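Local atomic coordinates of lipid II:glycine glycyltransferase (Staphylococcus aureus, PDB entry 6SNR), a protein that probably attaches the first glycine of the pentaglycine cross-bridge to the lysine of lipid II, with glycyl-tRNA as donor, during peptidoglycan synthesis. Residues 78-83 with 107-112. Sequence-based numbering, arbitrary orientation.
Sequences VDYSNK and IDPDVE
A single tyrosine, Y80, makes every touch that 78-83 has with 107-112, and its hydroxyl ends against the carbons of a proline. Y80 OH lies 3.3 Å from P109 CB and nearly as close to P109 CG, while its polar partner lies elsewhere: the hydroxyl is hydrogen-bonded to the backbone carbonyl O of F76, in strand 68-78, which leads into this loop. That bond helps fix the hydroxyl beside P109 CB and CG. Behind the hydroxyl, Y80 CZ comes within 3.6 Å of P109 CG, and the two side chains meet at a slant. Nearer the root of the ring, Y80 CD1 is 4.0 Å from V111 CG2, which also approaches obliquely. A chi1 of -77° sets CG of Y80 anti to the backbone carbonyl carbon and carries the ring from its own turn toward 107-112. I107 adds a looser touch, its CD1 4.4 Å from Y80 OH. V78 CG1 rests 3.8 Å above one face of the Y80 ring, offset toward the rim.

The tyrosine sits in a type I turn from D79 to N82, on which an Asx turn is superimposed: S81 N donates to D79 OD1 at 2.9 Å, from above the carboxylate plane. N82 then N-caps helix 83-99 through its OD1 and A85 N. Across the contact, D110 centres an inverse gamma turn; its side chain leaves the backbone away from 78-83, and its carboxylate forms salt bridges with K384 and K315.

Both loops follow neighbouring parallel strands, 68-78 and 102-107, and each leads toward a helix. Y80 bridges the loops that follow the two strands, with L86 of helix 83-99 and A119 of helix 117-125 also against its side chain.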
ATOM      1  N   VAL A  78      -7.950 -17.036 -11.779  1.00 17.17           N
ATOM      2  CA  VAL A  78      -7.808 -18.062 -12.801  1.00 18.17           C
ATOM      3  C   VAL A  78      -6.913 -17.528 -13.916  1.00 18.54           C
ATOM      4  O   VAL A  78      -6.820 -16.347 -14.102  1.00 18.78           O
ATOM      5  CB  VAL A  78      -9.175 -18.520 -13.353  1.00 17.54           C
ATOM      6  CG1 VAL A  78      -9.889 -17.470 -14.199  1.00 20.39           C
ATOM      7  CG2 VAL A  78      -9.033 -19.817 -14.131  1.00 18.45           C
ATOM      8  N   ASP A  79      -6.265 -18.431 -14.633  1.00 19.81           N
ATOM      9  CA  ASP A  79      -5.617 -18.114 -15.909  1.00 21.84           C
ATOM     10  C   ASP A  79      -6.726 -17.919 -16.953  1.00 22.45           C
ATOM     11  O   ASP A  79      -7.441 -18.871 -17.273  1.00 22.17           O
ATOM     12  CB  ASP A  79      -4.635 -19.245 -16.252  1.00 23.54           C
ATOM     13  CG  ASP A  79      -3.921 -19.055 -17.586  1.00 26.30           C
ATOM     14  OD1 ASP A  79      -4.223 -18.097 -18.338  1.00 25.74           O
ATOM     15  OD2 ASP A  79      -3.042 -19.904 -17.875  1.00 30.16           O
ATOM     16  N   TYR A  80      -6.868 -16.688 -17.466  1.00 20.32           N
ATOM     17  CA  TYR A  80      -7.963 -16.304 -18.388  1.00 20.86           C
ATOM     18  C   TYR A  80      -7.760 -16.929 -19.776  1.00 24.15           C
ATOM     19  O   TYR A  80      -8.691 -16.899 -20.584  1.00 24.42           O
ATOM     20  CB  TYR A  80      -8.181 -14.775 -18.439  1.00 19.48           C
ATOM     21  CG  TYR A  80      -8.927 -14.303 -17.213  1.00 19.32           C
ATOM     22  CD1 TYR A  80      -8.264 -14.119 -15.991  1.00 18.74           C
ATOM     23  CD2 TYR A  80     -10.315 -14.134 -17.224  1.00 18.59           C
ATOM     24  CE1 TYR A  80      -8.969 -13.768 -14.833  1.00 18.48           C
ATOM     25  CE2 TYR A  80     -11.018 -13.794 -16.093  1.00 18.26           C
ATOM     26  CZ  TYR A  80     -10.347 -13.602 -14.890  1.00 16.09           C
ATOM     27  OH  TYR A  80     -11.088 -13.304 -13.791  1.00 16.97           O
ATOM     28  N   SER A  81      -6.585 -17.513 -20.005  1.00 25.10           N
ATOM     29  CA  SER A  81      -6.386 -18.381 -21.168  1.00 26.48           C
ATOM     30  C   SER A  81      -6.826 -19.843 -20.985  1.00 28.02           C
ATOM     31  O   SER A  81      -6.807 -20.611 -21.956  1.00 27.18           O
ATOM     32  CB  SER A  81      -4.926 -18.356 -21.592  1.00 27.64           C
ATOM     33  OG  SER A  81      -4.485 -17.017 -21.753  1.00 29.97           O
ATOM     34  N   ASN A  82      -7.225 -20.230 -19.773  1.00 26.01           N
ATOM     35  CA  ASN A  82      -7.735 -21.573 -19.511  1.00 26.89           C
ATOM     36  C   ASN A  82      -9.250 -21.537 -19.682  1.00 24.75           C
ATOM     37  O   ASN A  82     -10.001 -21.262 -18.733  1.00 24.38           O
ATOM     38  CB  ASN A  82      -7.326 -21.996 -18.102  1.00 26.34           C
ATOM     39  CG  ASN A  82      -7.687 -23.425 -17.775  1.00 27.53           C
ATOM     40  OD1 ASN A  82      -8.607 -23.993 -18.363  1.00 25.04           O
ATOM     41  ND2 ASN A  82      -6.994 -23.994 -16.772  1.00 27.59           N
ATOM     42  N   LYS A  83      -9.718 -21.784 -20.906  1.00 25.19           N
ATOM     43  CA  LYS A  83     -11.131 -21.700 -21.209  1.00 25.71           C
ATOM     44  C   LYS A  83     -12.009 -22.639 -20.366  1.00 26.42           C
ATOM     45  O   LYS A  83     -13.120 -22.258 -19.977  1.00 24.71           O
ATOM     46  CB  LYS A  83     -11.389 -22.006 -22.699  1.00 27.65           C
ATOM     47  CG  LYS A  83     -10.836 -20.974 -23.665  1.00 30.04           C
ATOM     48  CD  LYS A  83     -11.329 -21.269 -25.075  1.00 33.16           C
ATOM     49  CE  LYS A  83     -10.852 -20.237 -26.076  1.00 36.74           C
ATOM     50  NZ  LYS A  83      -9.383 -20.280 -26.292  1.00 38.77           N
ATOM     51  N   ILE A 107     -17.225  -8.752 -12.409  1.00 14.85           N
ATOM     52  CA  ILE A 107     -15.837  -9.144 -12.122  1.00 15.72           C
ATOM     53  C   ILE A 107     -14.869  -8.039 -12.583  1.00 16.47           C
ATOM     54  O   ILE A 107     -15.233  -7.165 -13.387  1.00 16.93           O
ATOM     55  CB  ILE A 107     -15.438 -10.447 -12.807  1.00 15.66           C
ATOM     56  CG1 ILE A 107     -15.343 -10.251 -14.342  1.00 16.01           C
ATOM     57  CG2 ILE A 107     -16.396 -11.609 -12.490  1.00 17.58           C
ATOM     58  CD1 ILE A 107     -14.798 -11.421 -15.079  1.00 17.47           C
ATOM     59  N   ASP A 108     -13.652  -8.063 -12.024  1.00 14.45           N
ATOM     60  CA  ASP A 108     -12.663  -6.999 -12.285  1.00 14.67           C
ATOM     61  C   ASP A 108     -11.240  -7.507 -11.960  1.00 14.39           C
ATOM     62  O   ASP A 108     -10.563  -6.954 -11.076  1.00 15.91           O
ATOM     63  CB  ASP A 108     -13.010  -5.642 -11.600  1.00 14.86           C
ATOM     64  CG  ASP A 108     -13.281  -5.707 -10.123  1.00 15.33           C
ATOM     65  OD1 ASP A 108     -13.292  -6.803  -9.518  1.00 15.21           O
ATOM     66  OD2 ASP A 108     -13.564  -4.686  -9.506  1.00 17.00           O
ATOM     67  N   PRO A 109     -10.789  -8.553 -12.648  1.00 15.08           N
ATOM     68  CA  PRO A 109      -9.562  -9.203 -12.245  1.00 15.73           C
ATOM     69  C   PRO A 109      -8.336  -8.316 -12.492  1.00 16.80           C
ATOM     70  O   PRO A 109      -8.383  -7.414 -13.331  1.00 17.82           O
ATOM     71  CB  PRO A 109      -9.529 -10.446 -13.107  1.00 17.52           C
ATOM     72  CG  PRO A 109     -10.274 -10.058 -14.356  1.00 16.62           C
ATOM     73  CD  PRO A 109     -11.370  -9.183 -13.832  1.00 17.35           C
ATOM     74  N   ASP A 110      -7.265  -8.566 -11.764  1.00 18.22           N
ATOM     75  CA  ASP A 110      -6.022  -7.818 -11.957  1.00 18.40           C
ATOM     76  C   ASP A 110      -5.237  -8.433 -13.117  1.00 17.82           C
ATOM     77  O   ASP A 110      -4.314  -9.217 -12.907  1.00 21.32           O
ATOM     78  CB  ASP A 110      -5.196  -7.858 -10.687  1.00 19.63           C
ATOM     79  CG  ASP A 110      -3.961  -6.965 -10.731  1.00 23.79           C
ATOM     80  OD1 ASP A 110      -3.720  -6.211 -11.721  1.00 23.69           O
ATOM     81  OD2 ASP A 110      -3.205  -7.083  -9.756  1.00 25.58           O
ATOM     82  N   VAL A 111      -5.644  -8.089 -14.344  1.00 17.44           N
ATOM     83  CA  VAL A 111      -4.987  -8.518 -15.565  1.00 17.94           C
ATOM     84  C   VAL A 111      -4.663  -7.247 -16.343  1.00 18.39           C
ATOM     85  O   VAL A 111      -5.513  -6.437 -16.579  1.00 18.15           O
ATOM     86  CB  VAL A 111      -5.855  -9.484 -16.418  1.00 19.76           C
ATOM     87  CG1 VAL A 111      -5.189  -9.838 -17.758  1.00 19.71           C
ATOM     88  CG2 VAL A 111      -6.133 -10.735 -15.609  1.00 20.70           C
ATOM     89  N   GLU A 112      -3.394  -7.073 -16.666  1.00 20.16           N
ATOM     90  CA  GLU A 112      -2.974  -5.878 -17.400  1.00 20.70           C
ATOM     91  C   GLU A 112      -3.425  -5.959 -18.873  1.00 21.46           C
ATOM     92  O   GLU A 112      -3.475  -7.050 -19.464  1.00 21.86           O
ATOM     93  CB  GLU A 112      -1.456  -5.715 -17.234  1.00 23.39           C
ATOM     94  CG  GLU A 112      -1.097  -5.199 -15.841  1.00 25.82           C
ATOM     95  CD  GLU A 112       0.393  -5.064 -15.542  1.00 29.69           C
ATOM     96  OE1 GLU A 112       1.230  -5.616 -16.298  1.00 34.46           O
ATOM     97  OE2 GLU A 112       0.691  -4.422 -14.498  1.00 31.67           O
TER